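Local structure of peptide-binding protein (Photobacterium damsela subsp. piscicida, 6SQX) at residues 63-75 and 181-193. The protein cleaves the peptidoglycan of potentially competing bacteria as a secreted NlpC/P60 endopeptidase, probably of the cysteine type. Residues are numbered along the deposited sequence; the frame is centred on the assembly and turned at random. Where two conformers were deposited one is given.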
ATOM      1  N   GLN A  63      15.821  -1.205   3.300  1.00 19.36           N
ATOM      2  CA  GLN A  63      14.578  -0.833   3.960  1.00 20.00           C
ATOM      3  C   GLN A  63      13.757  -2.063   4.313  1.00 19.17           C
ATOM      4  O   GLN A  63      13.132  -2.127   5.389  1.00 19.93           O
ATOM      5  CB  GLN A  63      13.731   0.090   3.062  1.00 19.88           C
ATOM      6  CG  GLN A  63      14.464   1.381   2.594  1.00 19.96           C
ATOM      7  CD  GLN A  63      15.031   2.220   3.753  1.00 21.11           C
ATOM      8  OE1 GLN A  63      15.980   1.813   4.407  1.00 22.47           O
ATOM      9  NE2 GLN A  63      14.428   3.386   4.004  1.00 22.17           N
ATOM     10  N   TYR A  64      13.715  -3.024   3.380  1.00 19.50           N
ATOM     11  CA  TYR A  64      12.858  -4.198   3.542  1.00 19.10           C
ATOM     12  C   TYR A  64      13.340  -5.095   4.682  1.00 19.68           C
ATOM     13  O   TYR A  64      12.519  -5.666   5.420  1.00 19.60           O
ATOM     14  CB  TYR A  64      12.846  -4.990   2.239  1.00 19.23           C
ATOM     15  CG  TYR A  64      11.894  -6.154   2.190  1.00 19.09           C
ATOM     16  CD1 TYR A  64      10.519  -5.944   2.110  1.00 19.52           C
ATOM     17  CD2 TYR A  64      12.369  -7.468   2.143  1.00 18.76           C
ATOM     18  CE1 TYR A  64       9.626  -7.023   1.992  1.00 18.78           C
ATOM     19  CE2 TYR A  64      11.492  -8.529   2.039  1.00 18.89           C
ATOM     20  CZ  TYR A  64      10.128  -8.290   1.992  1.00 18.49           C
ATOM     21  OH  TYR A  64       9.228  -9.343   1.856  1.00 19.39           O
ATOM     22  N   TYR A  65      14.660  -5.217   4.849  1.00 19.84           N
ATOM     23  CA  TYR A  65      15.238  -6.034   5.922  1.00 20.75           C
ATOM     24  C   TYR A  65      15.610  -5.236   7.165  1.00 20.98           C
ATOM     25  O   TYR A  65      16.268  -5.784   8.059  1.00 21.35           O
ATOM     26  CB  TYR A  65      16.461  -6.823   5.409  1.00 21.88           C
ATOM     27  CG  TYR A  65      16.070  -7.851   4.356  1.00 20.82           C
ATOM     28  CD1 TYR A  65      15.410  -9.028   4.715  1.00 21.58           C
ATOM     29  CD2 TYR A  65      16.362  -7.644   3.007  1.00 22.06           C
ATOM     30  CE1 TYR A  65      15.052  -9.983   3.748  1.00 22.23           C
ATOM     31  CE2 TYR A  65      15.990  -8.582   2.051  1.00 21.84           C
ATOM     32  CZ  TYR A  65      15.354  -9.748   2.431  1.00 22.29           C
ATOM     33  OH  TYR A  65      14.999 -10.695   1.447  1.00 23.81           O
ATOM     34  N   PHE A  66      15.146  -3.991   7.269  1.00 20.62           N
ATOM     35  CA  PHE A  66      15.554  -3.145   8.390  1.00 20.70           C
ATOM     36  C   PHE A  66      15.197  -3.775   9.725  1.00 20.51           C
ATOM     37  O   PHE A  66      15.954  -3.636  10.701  1.00 21.62           O
ATOM     38  CB  PHE A  66      14.852  -1.797   8.259  1.00 20.57           C
ATOM     39  CG  PHE A  66      15.196  -0.845   9.355  1.00 21.56           C
ATOM     40  CD1 PHE A  66      16.464  -0.281   9.441  1.00 22.38           C
ATOM     41  CD2 PHE A  66      14.242  -0.487  10.292  1.00 22.47           C
ATOM     42  CE1 PHE A  66      16.760   0.637  10.464  1.00 24.68           C
ATOM     43  CE2 PHE A  66      14.524   0.436  11.313  1.00 24.22           C
ATOM     44  CZ  PHE A  66      15.801   0.975  11.391  1.00 24.75           C
ATOM     45  N   GLN A  67      14.060  -4.469   9.818  1.00 20.24           N
ATOM     46  CA  GLN A  67      13.685  -5.040  11.117  1.00 19.27           C
ATOM     47  C   GLN A  67      14.594  -6.184  11.539  1.00 19.64           C
ATOM     48  O   GLN A  67      14.525  -6.614  12.691  1.00 21.38           O
ATOM     49  CB  GLN A  67      12.223  -5.527  11.119  1.00 20.55           C
ATOM     50  CG  GLN A  67      11.217  -4.435  10.787  1.00 20.68           C
ATOM     51  CD  GLN A  67      11.278  -3.235  11.708  1.00 20.60           C
ATOM     52  OE1 GLN A  67      11.762  -3.299  12.843  1.00 20.66           O
ATOM     53  NE2 GLN A  67      10.728  -2.146  11.234  1.00 20.95           N
ATOM     54  N   TRP A  68      15.388  -6.728  10.621  1.00 20.30           N
ATOM     55  CA  TRP A  68      16.342  -7.775  10.945  1.00 20.40           C
ATOM     56  C   TRP A  68      17.723  -7.206  11.170  1.00 21.82           C
ATOM     57  O   TRP A  68      18.672  -7.961  11.414  1.00 22.95           O
ATOM     58  CB  TRP A  68      16.374  -8.839   9.839  1.00 20.82           C
ATOM     59  CG  TRP A  68      15.186  -9.726   9.779  1.00 21.46           C
ATOM     60  CD1 TRP A  68      14.080  -9.704  10.598  1.00 20.90           C
ATOM     61  CD2 TRP A  68      14.939 -10.752   8.800  1.00 20.69           C
ATOM     62  NE1 TRP A  68      13.178 -10.696  10.206  1.00 20.54           N
ATOM     63  CE2 TRP A  68      13.688 -11.338   9.112  1.00 21.51           C
ATOM     64  CE3 TRP A  68      15.668 -11.248   7.711  1.00 21.61           C
ATOM     65  CZ2 TRP A  68      13.146 -12.387   8.354  1.00 22.04           C
ATOM     66  CZ3 TRP A  68      15.132 -12.304   6.980  1.00 21.06           C
ATOM     67  CH2 TRP A  68      13.878 -12.844   7.291  1.00 21.90           C
ATOM     68  N   SER A  69      17.840  -5.877  11.167  1.00 22.91           N
ATOM     69  CA  SER A  69      19.144  -5.233  11.260  1.00 23.96           C
ATOM     70  C   SER A  69      19.490  -4.855  12.694  1.00 24.41           C
ATOM     71  O   SER A  69      18.637  -4.755  13.567  1.00 24.67           O
ATOM     72  CB  SER A  69      19.211  -3.991  10.365  1.00 25.77           C
ATOM     73  OG  SER A  69      18.637  -2.854  10.982  1.00 25.92           O
ATOM     74  N   ASP A  70      20.776  -4.643  12.922  1.00 25.15           N
ATOM     75  CA  ASP A  70      21.190  -4.272  14.261  1.00 28.58           C
ATOM     76  C   ASP A  70      20.709  -2.877  14.632  1.00 30.73           C
ATOM     77  O   ASP A  70      20.706  -2.543  15.822  1.00 33.66           O
ATOM     78  CB  ASP A  70      22.720  -4.358  14.389  1.00 30.01           C
ATOM     79  CG  ASP A  70      23.232  -5.790  14.435  1.00 32.37           C
ATOM     80  OD1 ASP A  70      22.388  -6.713  14.578  1.00 32.00           O
ATOM     81  OD2 ASP A  70      24.477  -5.985  14.354  1.00 34.23           O
ATOM     82  N   ASP A  71      20.307  -2.067  13.640  1.00 31.22           N
ATOM     83  CA  ASP A  71      19.885  -0.681  13.848  1.00 33.14           C
ATOM     84  C   ASP A  71      18.482  -0.570  14.447  1.00 29.33           C
ATOM     85  O   ASP A  71      18.164   0.441  15.086  1.00 32.53           O
ATOM     86  CB  ASP A  71      19.900   0.071  12.508  1.00 36.09           C
ATOM     87  CG  ASP A  71      21.296   0.198  11.911  1.00 41.86           C
ATOM     88  OD1 ASP A  71      22.264   0.401  12.681  1.00 43.64           O
ATOM     89  OD2 ASP A  71      21.428   0.083  10.665  1.00 44.68           O
ATOM     90  N   ALA A  72      17.634  -1.561  14.241  1.00 25.24           N
ATOM     91  CA  ALA A  72      16.242  -1.485  14.643  1.00 24.01           C
ATOM     92  C   ALA A  72      16.079  -1.874  16.115  1.00 25.12           C
ATOM     93  O   ALA A  72      16.868  -2.658  16.667  1.00 26.53           O
ATOM     94  CB  ALA A  72      15.438  -2.460  13.773  1.00 23.68           C
ATOM     95  N   ASN A  73      15.044  -1.326  16.745  1.00 24.79           N
ATOM     96  CA  ASN A  73      14.760  -1.641  18.140  1.00 23.48           C
ATOM     97  C   ASN A  73      13.254  -1.636  18.370  1.00 22.85           C
ATOM     98  O   ASN A  73      12.473  -1.225  17.500  1.00 23.00           O
ATOM     99  CB  ASN A  73      15.511  -0.703  19.123  1.00 23.33           C
ATOM    100  CG  ASN A  73      15.010   0.728  19.065  1.00 24.67           C
ATOM    101  OD1 ASN A  73      13.831   0.990  19.296  1.00 26.97           O
ATOM    102  ND2 ASN A  73      15.909   1.669  18.759  1.00 24.49           N
ATOM    103  N   GLN A  74      12.841  -2.095  19.556  1.00 24.52           N
ATOM    104  CA  GLN A  74      11.420  -2.277  19.831  1.00 23.86           C
ATOM    105  C   GLN A  74      10.705  -0.995  20.242  1.00 23.80           C
ATOM    106  O   GLN A  74       9.470  -1.011  20.376  1.00 25.27           O
ATOM    107  CB  GLN A  74      11.194  -3.330  20.916  1.00 22.58           C
ATOM    108  CG  GLN A  74      11.519  -4.768  20.512  1.00 22.50           C
ATOM    109  CD  GLN A  74      11.400  -5.677  21.690  1.00 23.34           C
ATOM    110  OE1 GLN A  74      12.040  -5.436  22.729  1.00 27.36           O
ATOM    111  NE2 GLN A  74      10.564  -6.700  21.587  1.00 22.74           N
ATOM    112  N   ASN A  75      11.431   0.119  20.425  1.00 24.43           N
ATOM    113  CA  ASN A  75      10.849   1.353  20.954  1.00 24.10           C
ATOM    114  C   ASN A  75      10.564   2.409  19.892  1.00 23.91           C
ATOM    115  O   ASN A  75       9.719   3.295  20.120  1.00 24.19           O
ATOM    116  CB  ASN A  75      11.768   1.934  22.038  1.00 26.47           C
ATOM    117  CG  ASN A  75      11.963   0.967  23.162  1.00 31.15           C
ATOM    118  OD1 ASN A  75      11.036   0.706  23.931  1.00 36.25           O
ATOM    119  ND2 ASN A  75      13.169   0.404  23.266  1.00 33.96           N
ATOM    120  N   LEU A 181      -0.014  -6.990   4.901  1.00 17.58           N
ATOM    121  CA  LEU A 181       1.346  -7.536   4.805  1.00 18.35           C
ATOM    122  C   LEU A 181       1.315  -8.984   4.349  1.00 18.67           C
ATOM    123  O   LEU A 181       0.523  -9.785   4.853  1.00 19.85           O
ATOM    124  CB  LEU A 181       2.101  -7.451   6.156  1.00 20.62           C
ATOM    125  CG  LEU A 181       2.362  -6.075   6.756  1.00 23.89           C
ATOM    126  CD1 LEU A 181       3.078  -6.201   8.103  1.00 24.77           C
ATOM    127  CD2 LEU A 181       3.150  -5.219   5.795  1.00 25.37           C
ATOM    128  N   TRP A 182       2.220  -9.321   3.440  1.00 17.11           N
ATOM    129  CA  TRP A 182       2.195 -10.642   2.839  1.00 17.73           C
ATOM    130  C   TRP A 182       3.082 -11.637   3.582  1.00 17.42           C
ATOM    131  O   TRP A 182       4.102 -11.282   4.183  1.00 18.45           O
ATOM    132  CB  TRP A 182       2.687 -10.529   1.385  1.00 18.72           C
ATOM    133  CG  TRP A 182       1.980  -9.437   0.645  1.00 19.13           C
ATOM    134  CD1 TRP A 182       2.554  -8.364   0.049  1.00 20.90           C
ATOM    135  CD2 TRP A 182       0.553  -9.272   0.477  1.00 19.51           C
ATOM    136  NE1 TRP A 182       1.597  -7.528  -0.477  1.00 22.68           N
ATOM    137  CE2 TRP A 182       0.356  -8.063  -0.239  1.00 21.12           C
ATOM    138  CE3 TRP A 182      -0.566 -10.008   0.879  1.00 21.16           C
ATOM    139  CZ2 TRP A 182      -0.907  -7.594  -0.588  1.00 21.75           C
ATOM    140  CZ3 TRP A 182      -1.837  -9.543   0.512  1.00 21.64           C
ATOM    141  CH2 TRP A 182      -1.992  -8.349  -0.216  1.00 22.09           C
ATOM    142  N   THR A 183       2.709 -12.923   3.482  1.00 17.21           N
ATOM    143  CA  THR A 183       3.557 -13.989   3.992  1.00 17.51           C
ATOM    144  C   THR A 183       4.974 -13.781   3.488  1.00 18.49           C
ATOM    145  O   THR A 183       5.196 -13.510   2.302  1.00 18.08           O
ATOM    146  CB  THR A 183       3.014 -15.316   3.424  1.00 20.43           C
ATOM    147  OG1 THR A 183       1.704 -15.536   3.944  1.00 22.05           O
ATOM    148  CG2 THR A 183       3.937 -16.495   3.798  1.00 20.98           C
ATOM    149  N   GLY A 184       5.948 -13.919   4.398  1.00 17.98           N
ATOM    150  CA  GLY A 184       7.352 -13.724   4.068  1.00 17.66           C
ATOM    151  C   GLY A 184       7.928 -12.390   4.521  1.00 17.40           C
ATOM    152  O   GLY A 184       9.159 -12.219   4.440  1.00 17.79           O
ATOM    153  N   THR A 185       7.076 -11.433   4.949  1.00 17.70           N
ATOM    154  CA  THR A 185       7.578 -10.081   5.245  1.00 18.40           C
ATOM    155  C   THR A 185       8.445 -10.101   6.504  1.00 18.70           C
ATOM    156  O   THR A 185       7.973 -10.551   7.550  1.00 18.61           O
ATOM    157  CB  THR A 185       6.410  -9.114   5.479  1.00 18.38           C
ATOM    158  OG1 THR A 185       5.559  -9.065   4.312  1.00 19.33           O
ATOM    159  CG2 THR A 185       6.935  -7.715   5.698  1.00 18.86           C
ATOM    160  N   PRO A 186       9.687  -9.602   6.443  1.00 18.74           N
ATOM    161  CA  PRO A 186      10.505  -9.455   7.667  1.00 18.70           C
ATOM    162  C   PRO A 186       9.901  -8.404   8.601  1.00 18.05           C
ATOM    163  O   PRO A 186       9.546  -7.294   8.179  1.00 19.56           O
ATOM    164  CB  PRO A 186      11.867  -8.988   7.128  1.00 18.85           C
ATOM    165  CG  PRO A 186      11.917  -9.436   5.708  1.00 19.77           C
ATOM    166  CD  PRO A 186      10.460  -9.210   5.245  1.00 19.72           C
ATOM    167  N   ILE A 187       9.769  -8.761   9.877  1.00 18.80           N
ATOM    168  CA  ILE A 187       9.145  -7.885  10.866  1.00 18.87           C
ATOM    169  C   ILE A 187       9.930  -7.939  12.170  1.00 19.79           C
ATOM    170  O   ILE A 187      10.850  -8.734  12.346  1.00 20.74           O
ATOM    171  CB  ILE A 187       7.658  -8.239  11.128  1.00 19.21           C
ATOM    172  CG1 ILE A 187       7.585  -9.706  11.611  1.00 20.08           C
ATOM    173  CG2 ILE A 187       6.829  -8.011   9.849  1.00 20.77           C
ATOM    174  CD1 ILE A 187       6.220 -10.180  12.000  1.00 20.72           C
ATOM    175  N   MET A 188       9.529  -7.085  13.093  1.00 20.07           N
ATOM    176  CA  MET A 188       9.970  -7.193  14.467  1.00 19.79           C
ATOM    177  C   MET A 188       8.739  -7.317  15.344  1.00 20.48           C
ATOM    178  O   MET A 188       7.750  -6.605  15.126  1.00 20.99           O
ATOM    179  CB  MET A 188      10.699  -5.918  14.857  1.00 21.04           C
ATOM    180  CG  MET A 188      11.203  -5.906  16.316  1.00 22.04           C
ATOM    181  SD  MET A 188      12.257  -4.511  16.771  1.00 23.42           S
ATOM    182  CE  MET A 188      13.785  -4.958  15.900  1.00 24.65           C
ATOM    183  N   LEU A 189       8.807  -8.237  16.321  1.00 20.44           N
ATOM    184  CA  LEU A 189       7.741  -8.456  17.286  1.00 22.25           C
ATOM    185  C   LEU A 189       7.973  -7.525  18.474  1.00 22.29           C
ATOM    186  O   LEU A 189       9.087  -7.478  19.023  1.00 22.24           O
ATOM    187  CB  LEU A 189       7.743  -9.920  17.739  1.00 22.41           C
ATOM    188  CG  LEU A 189       7.712 -10.966  16.604  1.00 23.77           C
ATOM    189  CD1 LEU A 189       7.570 -12.341  17.240  1.00 27.57           C
ATOM    190  CD2 LEU A 189       6.648 -10.728  15.534  1.00 24.42           C
ATOM    191  N   ILE A 190       6.944  -6.779  18.889  1.00 22.07           N
ATOM    192  CA  ILE A 190       7.101  -5.727  19.891  0.74 22.59           C
ATOM    193  C   ILE A 190       6.438  -6.094  21.214  1.00 22.95           C
ATOM    194  O   ILE A 190       7.066  -6.012  22.277  1.00 23.91           O
ATOM    195  CB  ILE A 190       6.568  -4.378  19.366  0.74 22.25           C
ATOM    196  CG1 ILE A 190       7.266  -3.971  18.073  0.74 23.83           C
ATOM    197  CG2 ILE A 190       6.725  -3.270  20.446  0.74 22.78           C
ATOM    198  CD1 ILE A 190       6.411  -2.996  17.247  0.74 22.05           C
ATOM    199  N   HIS A 191       5.164  -6.484  21.177  1.00 23.86           N
ATOM    200  CA  HIS A 191       4.359  -6.538  22.389  1.00 24.63           C
ATOM    201  C   HIS A 191       3.175  -7.449  22.118  1.00 24.66           C
ATOM    202  O   HIS A 191       2.647  -7.462  21.006  1.00 24.13           O
ATOM    203  CB  HIS A 191       3.887  -5.108  22.706  1.00 25.11           C
ATOM    204  CG  HIS A 191       3.232  -4.953  24.046  1.00 26.01           C
ATOM    205  ND1 HIS A 191       3.949  -4.899  25.221  1.00 27.22           N
ATOM    206  CD2 HIS A 191       1.926  -4.821  24.395  1.00 28.94           C
ATOM    207  CE1 HIS A 191       3.118  -4.760  26.236  1.00 29.77           C
ATOM    208  NE2 HIS A 191       1.885  -4.695  25.766  1.00 29.15           N
ATOM    209  N   MET A 192       2.758  -8.220  23.108  1.00 24.63           N
ATOM    210  CA  MET A 192       1.662  -9.169  22.929  1.00 26.02           C
ATOM    211  C   MET A 192       0.495  -8.787  23.836  1.00 26.04           C
ATOM    212  O   MET A 192       0.700  -8.363  24.984  1.00 26.66           O
ATOM    213  CB  MET A 192       2.140 -10.617  23.216  1.00 30.90           C
ATOM    214  CG  MET A 192       1.094 -11.721  23.005  1.00 37.24           C
ATOM    215  SD  MET A 192       1.815 -13.382  22.844  1.00 44.50           S
ATOM    216  CE  MET A 192       3.077 -13.297  24.096  1.00 45.32           C
ATOM    217  N   SER A 193      -0.729  -8.939  23.329  1.00 25.43           N
ATOM    218  CA  SER A 193      -1.928  -8.658  24.106  1.00 26.18           C
ATOM    219  C   SER A 193      -2.052  -9.620  25.295  1.00 27.83           C
ATOM    220  O   SER A 193      -1.446 -10.697  25.331  1.00 28.69           O
ATOM    221  CB  SER A 193      -3.164  -8.738  23.210  1.00 26.25           C
ATOM    222  OG  SER A 193      -3.297 -10.053  22.692  1.00 27.18           O
TER
HETATM  223  O   HOH W   1      10.360 -11.623   2.042  1.00 18.86           O
HETATM  224  O   HOH W   2      12.006  -5.481   7.928  0.60 21.79           O
HETATM  225  O   HOH W   3       9.855  -5.455   6.127  1.00 28.43           O
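The chain at Tyr65 to Gln67, just past the end of helix 50-64, passes over Pro186 and Ile187 at the start of strand 186-192, with Gln67 CA 5.4 Å from Ile187 CA, and Gln74 returns to the same strand at Ile190. Pro186 illustrates how one proline ring can meet several aromatic side chains. In two CH-pi contacts its CD lies over the Tyr64 face, 3.8 Å from the ring centroid, and its CB over the five-membered ring of Trp68, 19° off the normal, while CG meets Tyr65. Tyr64 reaches over because CG stands anti to the backbone N (chi1 -174°); a water links its OH to Gly184 O, and two more join Tyr64 O to Pro186 O. Trp68 NE1 bonds to Gly143 O on strand 142-145. Farther along, Met188 crosses Gln67, and its CE ends 3.7 Å from Ala72 CB. Gln74 NE2 donates almost straight (172°) to a lone pair of Leu189 O, 3.1 Å away and in the amide plane; NE2 also donates to Ile134 O, its stronger partner, and together they fix the amide's rotation. Gln67 OE1 and Asn73 O both receive Lys202 NZ from strand 198-203. The contact thus seats an N-terminal helix-to-loop segment against a central strand of the SH3b-type antiparallel sheet.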